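Local coordinates for argininosuccinate lyase (Chelativorans sp., PDB 6RXA), which acts as EDDS lyase, a C-N lyase of the aspartase/fumarase superfamily, here engineered for the enantioselective synthesis of chiral synthons for artificial dipeptide sweeteners, at the interface of chains A and B and the interface of chains A and C. Numbering follows the deposited sequence. Chains: chain A/B/C, Argininosuccinate lyase.

Contact 1: the interface of chains A and B. Residues chain A 159-160, 257-258, 261; chain B 315-317, 319.
The tight turn between strands 153-158 and 161-167 of chain A, with A:Arg160, meets the loop that follows helix 303-314 of chain B, with B:Glu317. Helix 236-262 of chain A supplies a second wall. A:Gln159 and A:Arg160 both have left-handed backbone angles. The A:Arg160 chain is extended from CG to NE and lays the side of its guanidinium along the B:Glu317 carboxylate. NE of A:Arg160 donates to OE1 of B:Glu317 at 2.7 Å, nearly straight, in a salt bridge. NH2 of A:Arg160 reaches OE2 of B:Glu317 at 2.9 Å, on the syn lone pair. The planes are 30° apart and the grip is side-on, NE and NH2 each taking its own oxygen. The A:Ser257 hydroxyl OG takes the anti lone pair of B:Glu317 OE2 at 2.6 Å. That oxygen is held from two directions, and the carboxylate is unlikely to rotate. A bend at chi2 (71°) turns the B:Glu317 carboxylate back toward A:Arg160 and A:Ser257. CD1 of A:Leu261 packs against CD of B:Glu317 at 3.6 Å. Two waters join A:Arg160 and A:Ser257 to the carbonyl of B:Ala315. B:Gln319 bridges two chain A elements with its amide. OE1 of B:Gln319 accepts from the backbone N of A:Arg160 at 3.1 Å. NE2 of B:Gln319 donates to A:Glu258 OE2 at 2.8 Å, from above the carboxylate plane. The site ties the two subunits together and probably steadies the turn beside A:Thr158, a fumarate-binding residue.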
loop_
_atom_site.group_PDB
_atom_site.type_symbol
_atom_site.label_atom_id
_atom_site.label_comp_id
_atom_site.label_asym_id
_atom_site.label_seq_id
_atom_site.Cartn_x
_atom_site.Cartn_y
_atom_site.Cartn_z
ATOM N N GLN A 159 -7.849 -24.426 1.679
ATOM C CA GLN A 159 -9.077 -23.635 1.827
ATOM C C GLN A 159 -9.708 -23.822 3.212
ATOM O O GLN A 159 -10.927 -23.756 3.369
ATOM C CB GLN A 159 -10.087 -23.956 0.711
ATOM C CG GLN A 159 -9.496 -23.859 -0.693
ATOM C CD GLN A 159 -10.499 -24.157 -1.785
ATOM O OE1 GLN A 159 -10.305 -25.077 -2.569
ATOM N NE2 GLN A 159 -11.556 -23.359 -1.861
ATOM N N ARG A 160 -8.878 -24.049 4.235
ATOM C CA ARG A 160 -9.326 -24.230 5.621
ATOM C C ARG A 160 -10.254 -25.433 5.775
ATOM O O ARG A 160 -11.089 -25.480 6.687
ATOM C CB ARG A 160 -9.928 -22.955 6.213
ATOM C CG ARG A 160 -8.917 -21.828 6.318
ATOM C CD ARG A 160 -9.594 -20.549 6.787
ATOM N NE ARG A 160 -8.648 -19.507 7.147
ATOM C CZ ARG A 160 -8.981 -18.262 7.464
ATOM N NH1 ARG A 160 -10.232 -17.853 7.358
ATOM N NH2 ARG A 160 -8.042 -17.418 7.890
ATOM N N SER A 257 -0.854 -17.924 11.855
ATOM C CA SER A 257 -2.283 -18.166 11.672
ATOM C C SER A 257 -2.588 -19.660 11.672
ATOM O O SER A 257 -3.574 -20.101 12.280
ATOM C CB SER A 257 -2.741 -17.498 10.376
ATOM O OG SER A 257 -4.149 -17.436 10.271
ATOM N N GLU A 258 -1.748 -20.460 11.008
ATOM C CA GLU A 258 -1.942 -21.906 10.980
ATOM C C GLU A 258 -1.967 -22.471 12.390
ATOM O O GLU A 258 -2.859 -23.248 12.749
ATOM C CB GLU A 258 -0.805 -22.566 10.198
ATOM C CG GLU A 258 -1.091 -24.018 9.836
ATOM C CD GLU A 258 -1.635 -24.169 8.428
ATOM O OE1 GLU A 258 -0.975 -23.661 7.492
ATOM O OE2 GLU A 258 -2.716 -24.806 8.263
ATOM N N LEU A 261 -5.066 -21.562 14.357
ATOM C CA LEU A 261 -6.206 -22.427 14.070
ATOM C C LEU A 261 -6.029 -23.801 14.713
ATOM O O LEU A 261 -6.962 -24.323 15.334
ATOM C CB LEU A 261 -6.452 -22.524 12.559
ATOM C CG LEU A 261 -6.852 -21.225 11.863
ATOM C CD1 LEU A 261 -7.308 -21.509 10.412
ATOM C CD2 LEU A 261 -7.956 -20.486 12.621
ATOM N N ALA B 315 -3.102 -12.668 5.053
ATOM C CA ALA B 315 -4.463 -12.889 5.518
ATOM C C ALA B 315 -4.826 -14.361 5.701
ATOM O O ALA B 315 -5.929 -14.656 6.184
ATOM C CB ALA B 315 -5.462 -12.266 4.533
ATOM N N ILE B 316 -3.948 -15.284 5.304
ATOM C CA ILE B 316 -4.268 -16.707 5.235
ATOM C C ILE B 316 -3.294 -17.543 6.061
ATOM O O ILE B 316 -2.471 -17.003 6.805
ATOM C CB ILE B 316 -4.326 -17.176 3.763
ATOM C CG1 ILE B 316 -2.977 -16.974 3.068
ATOM C CG2 ILE B 316 -5.435 -16.408 3.026
ATOM C CD1 ILE B 316 -2.820 -17.707 1.751
ATOM N N GLU B 317 -3.411 -18.866 5.962
ATOM C CA GLU B 317 -2.477 -19.820 6.539
ATOM C C GLU B 317 -1.470 -20.252 5.468
ATOM O O GLU B 317 -1.485 -19.755 4.336
ATOM C CB GLU B 317 -3.231 -21.011 7.132
ATOM C CG GLU B 317 -4.122 -20.641 8.325
ATOM C CD GLU B 317 -5.344 -19.833 7.939
ATOM O OE1 GLU B 317 -6.075 -20.274 7.015
ATOM O OE2 GLU B 317 -5.575 -18.783 8.578
ATOM N N GLN B 319 -1.184 -22.489 3.331
ATOM C CA GLN B 319 -2.020 -23.446 2.636
ATOM C C GLN B 319 -2.289 -22.991 1.209
ATOM O O GLN B 319 -2.176 -21.808 0.879
ATOM C CB GLN B 319 -3.421 -23.484 3.279
ATOM C CG GLN B 319 -3.478 -24.044 4.666
ATOM C CD GLN B 319 -4.854 -23.917 5.295
ATOM O OE1 GLN B 319 -5.863 -23.711 4.606
ATOM N NE2 GLN B 319 -4.905 -24.023 6.623
HETATM O O HOH W 1 -8.397 -14.590 8.347
HETATM O O HOH W 2 -5.653 -15.560 8.888
#

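Contact 2: the interface of chains A and C. Residues chain A 11, 280-283; chain C 382-383, 386.
C:Tyr382, C:Arg383 and C:His386 each carry CG anti to the backbone N (chi1 -164°, -165° and 175°), and this aims all three from the start of helix 382-399 at A:Ser280, A:Ser281 and A:Ile282. Those chain A residues belong to the signature loop of the aspartase/fumarase superfamily, which carries the catalytic serine, A:Ser280. Chain C holds the loop by its backbone carbonyls, recognising its path more than its side chains. C:His386 NE2 donates to A:Ser280 O at 2.8 Å, nearly along the C=O axis, with the oxygen tilted out of the imidazole plane. CD1 of A:Ile11 packs against CE1 of the C:His386 ring at 3.9 Å. The C:Arg383 chain bends at chi2 and chi3 and turns its guanidinium end-on to A:Ser281 O. NH2 of C:Arg383 donates to A:Ser281 O at 2.9 Å and NH1 at 3.2 Å, with the oxygen in the guanidinium plane. NH2 of C:Arg383 also lies over one face of the C:His386 ring, toward its rim. A leucine in place of C:Arg383 would probably leave the carbonyl of A:Ser281 without its paired donors and this part of the loop freer to move. The C:Tyr382 hydroxyl OH donates to A:Ile282 O at 2.7 Å, at the ring edge. Two backbone amides fix the catalytic hydroxyl: A:Ser280 OG accepts from A:Met283 N at 2.9 Å and from A:Ile282 N at 3.0 Å.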
loop_
_atom_site.group_PDB
_atom_site.type_symbol
_atom_site.label_atom_id
_atom_site.label_comp_id
_atom_site.label_asym_id
_atom_site.label_seq_id
_atom_site.Cartn_x
_atom_site.Cartn_y
_atom_site.Cartn_z
ATOM N N ILE A 11 -1.316 -14.303 35.387
ATOM C CA ILE A 11 -2.371 -14.684 36.311
ATOM C C ILE A 11 -3.153 -15.823 35.678
ATOM O O ILE A 11 -3.125 -16.018 34.462
ATOM C CB ILE A 11 -3.319 -13.506 36.612
ATOM C CG1 ILE A 11 -3.994 -13.005 35.332
ATOM C CG2 ILE A 11 -2.552 -12.379 37.282
ATOM C CD1 ILE A 11 -4.994 -11.857 35.556
ATOM N N SER A 280 -6.929 -13.449 29.896
ATOM C CA SER A 280 -7.809 -12.290 29.897
ATOM C C SER A 280 -7.983 -11.741 31.300
ATOM O O SER A 280 -8.027 -12.494 32.273
ATOM C CB SER A 280 -9.192 -12.709 29.382
ATOM O OG SER A 280 -10.195 -11.761 29.685
ATOM N N SER A 281 -8.125 -10.408 31.380
ATOM C CA SER A 281 -8.382 -9.743 32.657
ATOM C C SER A 281 -9.773 -10.047 33.207
ATOM O O SER A 281 -10.026 -9.793 34.392
ATOM C CB SER A 281 -8.214 -8.221 32.513
ATOM O OG SER A 281 -9.149 -7.670 31.591
ATOM N N ILE A 282 -10.674 -10.582 32.378
ATOM C CA ILE A 282 -12.056 -10.836 32.758
ATOM C C ILE A 282 -12.439 -12.307 32.632
ATOM O O ILE A 282 -13.121 -12.844 33.507
ATOM C CB ILE A 282 -13.023 -9.938 31.954
ATOM C CG1 ILE A 282 -14.477 -10.370 32.139
ATOM C CG2 ILE A 282 -12.689 -9.929 30.456
ATOM C CD1 ILE A 282 -15.463 -9.359 31.568
ATOM N N MET A 283 -12.030 -12.981 31.546
ATOM C CA MET A 283 -12.465 -14.344 31.253
ATOM C C MET A 283 -11.431 -15.352 31.736
ATOM O O MET A 283 -10.391 -15.521 31.083
ATOM C CB MET A 283 -12.669 -14.486 29.738
ATOM C CG MET A 283 -13.821 -13.667 29.183
ATOM S SD MET A 283 -13.924 -13.634 27.387
ATOM C CE MET A 283 -12.498 -12.640 26.955
ATOM N N TYR C 382 -12.830 -8.573 42.060
ATOM C CA TYR C 382 -12.877 -9.313 40.806
ATOM C C TYR C 382 -11.583 -10.087 40.561
ATOM O O TYR C 382 -11.608 -11.190 40.000
ATOM C CB TYR C 382 -13.179 -8.398 39.616
ATOM C CG TYR C 382 -13.593 -9.261 38.443
ATOM C CD1 TYR C 382 -14.904 -9.688 38.320
ATOM C CD2 TYR C 382 -12.662 -9.735 37.531
ATOM C CE1 TYR C 382 -15.292 -10.526 37.296
ATOM C CE2 TYR C 382 -13.039 -10.581 36.499
ATOM C CZ TYR C 382 -14.362 -10.969 36.390
ATOM O OH TYR C 382 -14.776 -11.815 35.390
ATOM N N ARG C 383 -10.441 -9.524 40.955
ATOM C CA ARG C 383 -9.166 -10.186 40.689
ATOM C C ARG C 383 -9.045 -11.500 41.462
ATOM O O ARG C 383 -8.556 -12.493 40.916
ATOM C CB ARG C 383 -8.015 -9.218 40.985
ATOM C CG ARG C 383 -6.647 -9.618 40.430
ATOM C CD ARG C 383 -6.676 -9.918 38.935
ATOM N NE ARG C 383 -7.240 -8.811 38.162
ATOM C CZ ARG C 383 -8.032 -8.959 37.110
ATOM N NH1 ARG C 383 -8.504 -7.884 36.484
ATOM N NH2 ARG C 383 -8.351 -10.174 36.676
ATOM N N HIS C 386 -11.401 -14.119 39.897
ATOM C CA HIS C 386 -10.849 -14.594 38.632
ATOM C C HIS C 386 -9.816 -15.688 38.860
ATOM O O HIS C 386 -9.828 -16.713 38.168
ATOM C CB HIS C 386 -10.273 -13.384 37.908
ATOM C CG HIS C 386 -9.554 -13.695 36.640
ATOM N ND1 HIS C 386 -8.311 -14.290 36.618
ATOM C CD2 HIS C 386 -9.878 -13.444 35.351
ATOM C CE1 HIS C 386 -7.911 -14.410 35.362
ATOM N NE2 HIS C 386 -8.837 -13.893 34.575
#

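Contact 3: the interface of chains A and B. Residues chain A 181, 184-185, 188; chain B 192, 236-237, 240.
B:Arg192 lies across helix 168-193 of chain A, meeting A:Lys181, A:Arg185 and A:Glu188. Helices 168-193 and 236-262 belong to the long-helix core typical of the aspartase/fumarase superfamily. Beyond CB, B:Arg192 runs past A:Lys181 in the opposite direction. Its CG lies near CD of A:Lys181. CD of B:Arg192 packs on CB of A:Lys181 at 4.0 Å. A bend at chi3 (-73°) then turns the guanidinium toward A:Glu188. NE of B:Arg192 donates within chain B to the syn lone pair of B:Glu240 OE1 at 3.0 Å. CZ has CG of A:Arg185 over one face of its group. NH2 of B:Arg192 donates to A:Glu188 OE1 at 2.8 Å. The same NH2 of B:Arg192 donates to B:Glu240 OE2 at 2.8 Å. NH1 of B:Arg192 reaches A:Glu188 OE2 at 3.0 Å. A water links this NH1 to A:Asp184. The A:Glu188 carboxylate meets the guanidinium end-on, with the planes 28° apart. From chain A, A:Arg185 grips OE1 of B:Glu240 side-on with NE and NH2, both at 2.9 Å. Its guanidinium stands steeply, 79° from that carboxylate. OE1 thus takes three donors from two arginines, and the shared carboxylate probably offsets their like charges. NH1 of A:Arg185 reaches B:Asp236 OD2 through a water.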
loop_
_atom_site.group_PDB
_atom_site.type_symbol
_atom_site.label_atom_id
_atom_site.label_comp_id
_atom_site.label_asym_id
_atom_site.label_seq_id
_atom_site.Cartn_x
_atom_site.Cartn_y
_atom_site.Cartn_z
ATOM N N LYS A 181 14.391 -19.827 0.647
ATOM C CA LYS A 181 14.274 -18.848 -0.424
ATOM C C LYS A 181 14.340 -17.426 0.119
ATOM O O LYS A 181 14.923 -16.541 -0.515
ATOM C CB LYS A 181 13.010 -19.106 -1.245
ATOM C CG LYS A 181 13.152 -20.352 -2.119
ATOM C CD LYS A 181 11.930 -20.579 -2.992
ATOM C CE LYS A 181 10.735 -20.961 -2.148
ATOM N NZ LYS A 181 9.673 -21.565 -3.021
ATOM N N ASP A 184 17.937 -16.630 0.585
ATOM C CA ASP A 184 18.492 -16.205 -0.695
ATOM C C ASP A 184 18.127 -14.748 -0.990
ATOM O O ASP A 184 18.980 -13.960 -1.415
ATOM C CB ASP A 184 18.006 -17.104 -1.827
ATOM C CG ASP A 184 18.710 -18.449 -1.878
ATOM O OD1 ASP A 184 19.874 -18.570 -1.428
ATOM O OD2 ASP A 184 18.087 -19.396 -2.415
ATOM N N ARG A 185 16.857 -14.365 -0.785
ATOM C CA ARG A 185 16.472 -12.981 -1.065
ATOM C C ARG A 185 17.317 -12.006 -0.251
ATOM O O ARG A 185 17.765 -10.969 -0.757
ATOM C CB ARG A 185 14.997 -12.736 -0.739
ATOM C CG ARG A 185 13.989 -13.348 -1.683
ATOM C CD ARG A 185 12.510 -12.951 -1.295
ATOM N NE ARG A 185 11.692 -13.580 -2.302
ATOM C CZ ARG A 185 11.120 -14.768 -2.186
ATOM N NH1 ARG A 185 11.110 -15.430 -1.027
ATOM N NH2 ARG A 185 10.512 -15.274 -3.237
ATOM N N GLU A 188 21.028 -11.951 -1.485
ATOM C CA GLU A 188 21.063 -11.195 -2.734
ATOM C C GLU A 188 20.998 -9.703 -2.468
ATOM O O GLU A 188 21.737 -8.917 -3.079
ATOM C CB GLU A 188 19.891 -11.631 -3.617
ATOM C CG GLU A 188 20.016 -13.059 -4.142
ATOM C CD GLU A 188 18.694 -13.648 -4.603
ATOM O OE1 GLU A 188 17.701 -12.905 -4.688
ATOM O OE2 GLU A 188 18.660 -14.871 -4.861
ATOM N N ARG B 192 13.764 -18.410 -9.016
ATOM C CA ARG B 192 12.701 -18.879 -8.133
ATOM C C ARG B 192 11.399 -19.144 -8.889
ATOM O O ARG B 192 10.644 -20.042 -8.499
ATOM C CB ARG B 192 12.481 -17.904 -6.975
ATOM C CG ARG B 192 13.512 -18.060 -5.855
ATOM C CD ARG B 192 13.296 -17.061 -4.698
ATOM N NE ARG B 192 13.661 -15.690 -5.035
ATOM C CZ ARG B 192 14.905 -15.218 -4.995
ATOM N NH1 ARG B 192 15.910 -16.012 -4.641
ATOM N NH2 ARG B 192 15.149 -13.962 -5.311
ATOM N N ASP B 236 5.418 -16.616 -2.885
ATOM C CA ASP B 236 6.293 -15.475 -2.640
ATOM C C ASP B 236 6.888 -14.953 -3.942
ATOM O O ASP B 236 7.209 -13.767 -4.037
ATOM C CB ASP B 236 7.425 -15.847 -1.684
ATOM C CG ASP B 236 6.977 -16.016 -0.246
ATOM O OD1 ASP B 236 5.767 -15.906 0.050
ATOM O OD2 ASP B 236 7.891 -16.217 0.595
ATOM N N HIS B 237 7.074 -15.840 -4.935
ATOM C CA HIS B 237 7.568 -15.438 -6.250
ATOM C C HIS B 237 6.611 -14.482 -6.946
ATOM O O HIS B 237 7.051 -13.634 -7.736
ATOM C CB HIS B 237 7.809 -16.680 -7.114
ATOM C CG HIS B 237 6.599 -17.549 -7.287
ATOM N ND1 HIS B 237 6.044 -18.257 -6.243
ATOM C CD2 HIS B 237 5.846 -17.835 -8.378
ATOM C CE1 HIS B 237 4.995 -18.932 -6.678
ATOM N NE2 HIS B 237 4.861 -18.706 -7.975
ATOM N N GLU B 240 7.178 -11.225 -5.237
ATOM C CA GLU B 240 8.481 -10.704 -5.631
ATOM C C GLU B 240 8.456 -10.145 -7.049
ATOM O O GLU B 240 9.069 -9.106 -7.317
ATOM C CB GLU B 240 9.559 -11.773 -5.475
ATOM C CG GLU B 240 10.954 -11.270 -5.744
ATOM C CD GLU B 240 12.013 -12.349 -5.635
ATOM O OE1 GLU B 240 11.717 -13.459 -5.176
ATOM O OE2 GLU B 240 13.161 -12.077 -6.013
HETATM O O HOH W 3 9.983 -17.876 0.142
HETATM O O HOH W 4 16.132 -18.889 -4.153
HETATM O O HOH W 5 9.558 -20.455 -5.905
#

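Contacts 1 and 3 lie about 21 Å apart between the centres of their C-alpha atoms, in the same two-fold interface of chains A and B. Both use helix 236-262, contact 1 near its end in chain A and contact 3 near its start in chain B. Contact 2 joins chain A to chain C instead, about 30 Å from contact 1 and about 45 Å from contact 3. Chain A thus holds two different neighbours in the four-chain assembly. Contact 3 probably braces the helical core, while contacts 1 and 2 touch segments at or beside substrate-binding residues, consistent with active sites built from several subunits.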